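Local coordinates for protein dephospho-CoA kinase (Mycobacterium paratuberculosis, PDB 6N39) that probably phosphorylates the 3'-hydroxyl of dephospho-CoA with ATP to make coenzyme A, and carries a C-terminal UPF0157 (GrpB-like) domain involved in its proper folding, at residues Ala367-Ala378 against Val392-Arg403. Numbering follows the deposited sequence.
With ACT (acetate ion), chain G; ACT (acetate ion), chain F; ACT (acetate ion), chain C.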
loop_
_atom_site.group_PDB
_atom_site.type_symbol
_atom_site.label_atom_id
_atom_site.label_comp_id
_atom_site.label_asym_id
_atom_site.label_seq_id
_atom_site.Cartn_x
_atom_site.Cartn_y
_atom_site.Cartn_z
ATOM N N ALA A 367 6.177 -21.444 -23.880
ATOM C CA ALA A 367 5.133 -21.675 -22.890
ATOM C C ALA A 367 4.323 -20.409 -22.651
ATOM O O ALA A 367 3.098 -20.470 -22.482
ATOM C CB ALA A 367 5.748 -22.182 -21.589
ATOM N N ARG A 368 4.991 -19.249 -22.645
ATOM C CA ARG A 368 4.286 -17.974 -22.539
ATOM C C ARG A 368 3.300 -17.792 -23.681
ATOM O O ARG A 368 2.168 -17.339 -23.468
ATOM C CB ARG A 368 5.276 -16.808 -22.544
ATOM C CG ARG A 368 5.989 -16.571 -21.251
ATOM C CD ARG A 368 6.451 -15.107 -21.119
ATOM N NE ARG A 368 7.263 -14.623 -22.241
ATOM C CZ ARG A 368 8.562 -14.874 -22.411
ATOM N NH1 ARG A 368 9.225 -15.643 -21.552
ATOM N NH2 ARG A 368 9.204 -14.357 -23.451
ATOM N N ALA A 369 3.727 -18.106 -24.909
ATOM C CA ALA A 369 2.830 -17.985 -26.053
ATOM C C ALA A 369 1.632 -18.922 -25.916
ATOM O O ALA A 369 0.487 -18.525 -26.185
ATOM C CB ALA A 369 3.597 -18.258 -27.350
ATOM N N ASP A 370 1.879 -20.174 -25.521
ATOM C CA ASP A 370 0.781 -21.112 -25.280
ATOM C C ASP A 370 -0.209 -20.542 -24.274
ATOM O O ASP A 370 -1.432 -20.583 -24.486
ATOM C CB ASP A 370 1.317 -22.448 -24.763
ATOM C CG ASP A 370 1.967 -23.279 -25.836
ATOM O OD1 ASP A 370 1.865 -22.917 -27.027
ATOM O OD2 ASP A 370 2.588 -24.304 -25.478
ATOM N N TYR A 371 0.308 -20.015 -23.161
ATOM C CA TYR A 371 -0.556 -19.476 -22.116
ATOM C C TYR A 371 -1.367 -18.300 -22.636
ATOM O O TYR A 371 -2.572 -18.196 -22.370
ATOM C CB TYR A 371 0.295 -19.063 -20.909
ATOM C CG TYR A 371 -0.486 -18.655 -19.682
ATOM C CD1 TYR A 371 -1.719 -19.228 -19.394
ATOM C CD2 TYR A 371 0.012 -17.695 -18.806
ATOM C CE1 TYR A 371 -2.439 -18.860 -18.263
ATOM C CE2 TYR A 371 -0.700 -17.317 -17.668
ATOM C CZ TYR A 371 -1.926 -17.909 -17.406
ATOM O OH TYR A 371 -2.647 -17.549 -16.289
ATOM N N LEU A 372 -0.721 -17.404 -23.387
ATOM C CA LEU A 372 -1.430 -16.267 -23.954
ATOM C C LEU A 372 -2.561 -16.720 -24.866
ATOM O O LEU A 372 -3.665 -16.157 -24.825
ATOM C CB LEU A 372 -0.461 -15.366 -24.710
ATOM C CG LEU A 372 -1.160 -14.180 -25.375
ATOM C CD1 LEU A 372 -1.803 -13.292 -24.318
ATOM C CD2 LEU A 372 -0.199 -13.388 -26.227
ATOM N N ALA A 373 -2.310 -17.735 -25.699
ATOM C CA ALA A 373 -3.360 -18.200 -26.601
ATOM C C ALA A 373 -4.533 -18.782 -25.820
ATOM O O ALA A 373 -5.702 -18.557 -26.174
ATOM C CB ALA A 373 -2.803 -19.227 -27.588
ATOM N N VAL A 374 -4.240 -19.521 -24.745
ATOM C CA VAL A 374 -5.319 -20.028 -23.901
ATOM C C VAL A 374 -6.126 -18.871 -23.322
ATOM O O VAL A 374 -7.365 -18.903 -23.310
ATOM C CB VAL A 374 -4.766 -20.930 -22.783
ATOM C CG1 VAL A 374 -5.865 -21.238 -21.785
ATOM C CG2 VAL A 374 -4.208 -22.225 -23.356
ATOM N N LYS A 375 -5.435 -17.833 -22.833
ATOM C CA LYS A 375 -6.132 -16.694 -22.243
ATOM C C LYS A 375 -7.021 -15.996 -23.262
ATOM O O LYS A 375 -8.149 -15.607 -22.944
ATOM C CB LYS A 375 -5.132 -15.700 -21.645
ATOM C CG LYS A 375 -4.402 -16.205 -20.411
ATOM C CD LYS A 375 -4.068 -15.060 -19.480
ATOM C CE LYS A 375 -2.594 -14.743 -19.469
ATOM N NZ LYS A 375 -2.321 -13.559 -18.604
ATOM N N ARG A 376 -6.523 -15.805 -24.486
ATOM C CA ARG A 376 -7.334 -15.163 -25.518
ATOM C C ARG A 376 -8.560 -15.994 -25.851
ATOM O O ARG A 376 -9.656 -15.452 -26.046
ATOM C CB ARG A 376 -6.505 -14.931 -26.778
ATOM C CG ARG A 376 -5.338 -13.985 -26.572
ATOM C CD ARG A 376 -5.593 -12.650 -27.227
ATOM N NE ARG A 376 -4.506 -11.697 -27.002
ATOM C CZ ARG A 376 -3.324 -11.743 -27.614
ATOM N NH1 ARG A 376 -2.405 -10.823 -27.346
ATOM N NH2 ARG A 376 -3.053 -12.706 -28.488
ATOM N N SER A 377 -8.399 -17.316 -25.931
ATOM C CA SER A 377 -9.566 -18.147 -26.192
ATOM C C SER A 377 -10.577 -18.024 -25.058
ATOM O O SER A 377 -11.789 -17.890 -25.296
ATOM C CB SER A 377 -9.139 -19.597 -26.396
ATOM O OG SER A 377 -10.259 -20.428 -26.628
ATOM N N ALA A 378 -10.088 -18.034 -23.815
ATOM C CA ALA A 378 -10.977 -17.898 -22.669
ATOM C C ALA A 378 -11.713 -16.567 -22.697
ATOM O O ALA A 378 -12.921 -16.514 -22.454
ATOM C CB ALA A 378 -10.184 -18.040 -21.369
ATOM N N VAL A 392 -12.695 -22.100 -18.839
ATOM C CA VAL A 392 -11.958 -22.369 -20.075
ATOM C C VAL A 392 -10.459 -22.468 -19.797
ATOM O O VAL A 392 -9.779 -23.347 -20.338
ATOM C CB VAL A 392 -12.279 -21.316 -21.155
ATOM C CG1 VAL A 392 -11.355 -21.483 -22.354
ATOM C CG2 VAL A 392 -13.721 -21.459 -21.601
ATOM N N LYS A 393 -9.931 -21.615 -18.910
ATOM C CA LYS A 393 -8.500 -21.672 -18.601
ATOM C C LYS A 393 -8.118 -22.933 -17.826
ATOM O O LYS A 393 -7.025 -23.478 -18.023
ATOM C CB LYS A 393 -8.065 -20.458 -17.771
ATOM C CG LYS A 393 -8.073 -19.129 -18.478
ATOM C CD LYS A 393 -6.946 -18.228 -17.951
ATOM C CE LYS A 393 -6.929 -18.097 -16.433
ATOM N NZ LYS A 393 -5.690 -17.374 -15.970
ATOM N N GLU A 394 -8.966 -23.367 -16.894
ATOM C CA GLU A 394 -8.507 -24.295 -15.859
ATOM C C GLU A 394 -7.869 -25.580 -16.389
ATOM O O GLU A 394 -6.830 -25.982 -15.837
ATOM C CB GLU A 394 -9.667 -24.631 -14.907
ATOM C CG GLU A 394 -9.217 -25.327 -13.611
ATOM C CD GLU A 394 -8.144 -24.529 -12.851
ATOM O OE1 GLU A 394 -7.216 -25.160 -12.289
ATOM O OE2 GLU A 394 -8.219 -23.274 -12.824
ATOM N N PRO A 395 -8.396 -26.264 -17.410
ATOM C CA PRO A 395 -7.743 -27.519 -17.824
ATOM C C PRO A 395 -6.281 -27.334 -18.229
ATOM O O PRO A 395 -5.473 -28.243 -18.017
ATOM C CB PRO A 395 -8.615 -28.009 -18.992
ATOM C CG PRO A 395 -9.952 -27.376 -18.759
ATOM C CD PRO A 395 -9.633 -26.014 -18.175
ATOM N N TRP A 396 -5.914 -26.175 -18.773
ATOM C CA TRP A 396 -4.537 -25.960 -19.214
ATOM C C TRP A 396 -3.543 -26.048 -18.055
ATOM O O TRP A 396 -2.398 -26.475 -18.252
ATOM C CB TRP A 396 -4.423 -24.599 -19.907
ATOM C CG TRP A 396 -3.043 -24.283 -20.414
ATOM C CD1 TRP A 396 -2.502 -24.661 -21.617
ATOM C CD2 TRP A 396 -2.026 -23.528 -19.737
ATOM N NE1 TRP A 396 -1.214 -24.177 -21.729
ATOM C CE2 TRP A 396 -0.900 -23.482 -20.588
ATOM C CE3 TRP A 396 -1.961 -22.886 -18.499
ATOM C CZ2 TRP A 396 0.281 -22.822 -20.232
ATOM C CZ3 TRP A 396 -0.791 -22.213 -18.157
ATOM C CH2 TRP A 396 0.314 -22.197 -19.020
ATOM N N PHE A 397 -3.955 -25.661 -16.842
ATOM C CA PHE A 397 -3.026 -25.697 -15.717
ATOM C C PHE A 397 -2.565 -27.102 -15.356
ATOM O O PHE A 397 -1.492 -27.234 -14.783
ATOM C CB PHE A 397 -3.625 -25.004 -14.488
ATOM C CG PHE A 397 -3.641 -23.519 -14.613
ATOM C CD1 PHE A 397 -2.470 -22.787 -14.467
ATOM C CD2 PHE A 397 -4.810 -22.851 -14.932
ATOM C CE1 PHE A 397 -2.470 -21.402 -14.608
ATOM C CE2 PHE A 397 -4.819 -21.464 -15.080
ATOM C CZ PHE A 397 -3.641 -20.741 -14.911
ATOM N N ARG A 398 -3.283 -28.165 -15.733
ATOM C CA ARG A 398 -2.776 -29.498 -15.404
ATOM C C ARG A 398 -1.490 -29.804 -16.173
ATOM O O ARG A 398 -0.474 -30.231 -15.594
ATOM C CB ARG A 398 -3.846 -30.550 -15.680
ATOM C CG ARG A 398 -5.145 -30.312 -14.901
ATOM C CD ARG A 398 -6.008 -31.580 -14.834
ATOM N NE ARG A 398 -6.475 -32.031 -16.152
ATOM C CZ ARG A 398 -7.570 -31.576 -16.766
ATOM N NH1 ARG A 398 -8.329 -30.647 -16.198
ATOM N NH2 ARG A 398 -7.910 -32.047 -17.957
ATOM N N ASP A 399 -1.504 -29.546 -17.476
ATOM C CA ASP A 399 -0.319 -29.785 -18.294
ATOM C C ASP A 399 0.755 -28.746 -18.010
ATOM O O ASP A 399 1.950 -29.068 -18.008
ATOM C CB ASP A 399 -0.709 -29.789 -19.775
ATOM C CG ASP A 399 0.468 -30.008 -20.699
ATOM O OD1 ASP A 399 1.112 -31.083 -20.637
ATOM O OD2 ASP A 399 0.718 -29.103 -21.520
ATOM N N ALA A 400 0.349 -27.501 -17.725
ATOM C CA ALA A 400 1.335 -26.497 -17.347
ATOM C C ALA A 400 2.040 -26.884 -16.052
ATOM O O ALA A 400 3.247 -26.675 -15.914
ATOM C CB ALA A 400 0.675 -25.128 -17.209
ATOM N N TYR A 401 1.297 -27.445 -15.089
ATOM C CA TYR A 401 1.893 -27.921 -13.844
ATOM C C TYR A 401 2.955 -28.970 -14.135
ATOM O O TYR A 401 4.093 -28.888 -13.640
ATOM C CB TYR A 401 0.790 -28.494 -12.937
ATOM C CG TYR A 401 1.215 -28.834 -11.518
ATOM C CD1 TYR A 401 1.324 -27.837 -10.549
ATOM C CD2 TYR A 401 1.477 -30.147 -11.142
ATOM C CE1 TYR A 401 1.694 -28.132 -9.244
ATOM C CE2 TYR A 401 1.867 -30.453 -9.838
ATOM C CZ TYR A 401 1.968 -29.444 -8.893
ATOM O OH TYR A 401 2.354 -29.736 -7.597
ATOM N N ARG A 402 2.604 -29.955 -14.973
ATOM C CA ARG A 402 3.569 -31.011 -15.269
ATOM C C ARG A 402 4.808 -30.453 -15.969
ATOM O O ARG A 402 5.943 -30.855 -15.666
ATOM C CB ARG A 402 2.906 -32.111 -16.109
ATOM C CG ARG A 402 1.858 -32.922 -15.325
ATOM C CD ARG A 402 1.292 -34.082 -16.142
ATOM N NE ARG A 402 0.535 -33.599 -17.297
ATOM C CZ ARG A 402 -0.794 -33.569 -17.379
ATOM N NH1 ARG A 402 -1.551 -34.017 -16.375
ATOM N NH2 ARG A 402 -1.366 -33.088 -18.474
ATOM N N ARG A 403 4.613 -29.500 -16.883
ATOM C CA ARG A 403 5.738 -28.996 -17.664
ATOM C C ARG A 403 6.632 -28.106 -16.816
ATOM O O ARG A 403 7.861 -28.191 -16.902
ATOM C CB ARG A 403 5.236 -28.236 -18.888
ATOM C CG ARG A 403 4.638 -29.120 -19.987
ATOM C CD ARG A 403 3.551 -28.360 -20.732
ATOM N NE ARG A 403 4.084 -27.253 -21.517
ATOM C CZ ARG A 403 3.341 -26.282 -22.041
ATOM N NH1 ARG A 403 2.028 -26.269 -21.842
ATOM N NH2 ARG A 403 3.914 -25.323 -22.759
HETATM C C ACT G . -4.914 -13.759 -16.275
HETATM O O ACT G . -5.911 -14.384 -16.773
HETATM O OXT ACT G . -4.214 -12.801 -16.768
HETATM C CH3 ACT G . -4.463 -14.235 -14.850
HETATM C C ACT F . -4.701 -8.636 -25.958
HETATM O O ACT F . -5.605 -9.534 -26.050
HETATM O OXT ACT F . -3.501 -8.675 -26.375
HETATM C CH3 ACT F . -5.137 -7.301 -25.224
HETATM C C ACT C . -1.851 -15.877 -13.471
HETATM O O ACT C . -1.537 -15.897 -14.696
HETATM O OXT ACT C . -1.955 -14.877 -12.714
HETATM C CH3 ACT C . -2.180 -17.277 -12.796
#
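Residues 367-378 and 392-403 form an antiparallel helical hairpin: their axes run at 160° and approach to 9.4 Å. The spacing is uneven, because the CA atoms of Ala378 and Val392 lie 5.3 Å apart near the connection, whereas those of Ala367 and Ala400 are separated by 8.3 Å. The second helix is kinked where its regular bonding fails: Pro395 has no N-H to give, and Trp396 N turns instead to Lys393 O.

Trp396 fills the wider part as a flat wedge. Its CG is anti to the backbone N (chi1 -179°), directing the indole at the first helix, where one face receives both Tyr371 and Val374. Tyr371 CD1 lies 3.4 Å from Trp396 CZ3; the two ring planes differ by only 11°, but the rings are laterally displaced and share little area. Val374 CG2 sits over the five-membered ring, 3.9 Å from its centroid, in a CH-pi contact. On the opposite indole face lies Ala400 CB, so the ring is sandwiched.

Lys393 bends at chi2 and chi3 to bring NZ within 3.1 Å of Tyr371 OH, which it meets near the phenol plane; Tyr371 OH and Lys393 NZ each also bind a separate acetate ion, probably from the crystallisation liquor. At the far end, in one of two Asp370 conformers, Arg403 NH2 reaches Asp370 OD2 at 3.2 Å, a tentative salt bridge whose hydrogen bond is weak, while Arg403 NH1 bonds to Asp399.

Within the UPF0157 region, helix 349-363 packs against this hairpin through Trp360, which touches Ala367 and Arg403, and Phe357, edge-to-face with Tyr371. Lys375 bonds to Ser255 and Ala265, tying the hairpin to segments between strands 249-253 and 266-267.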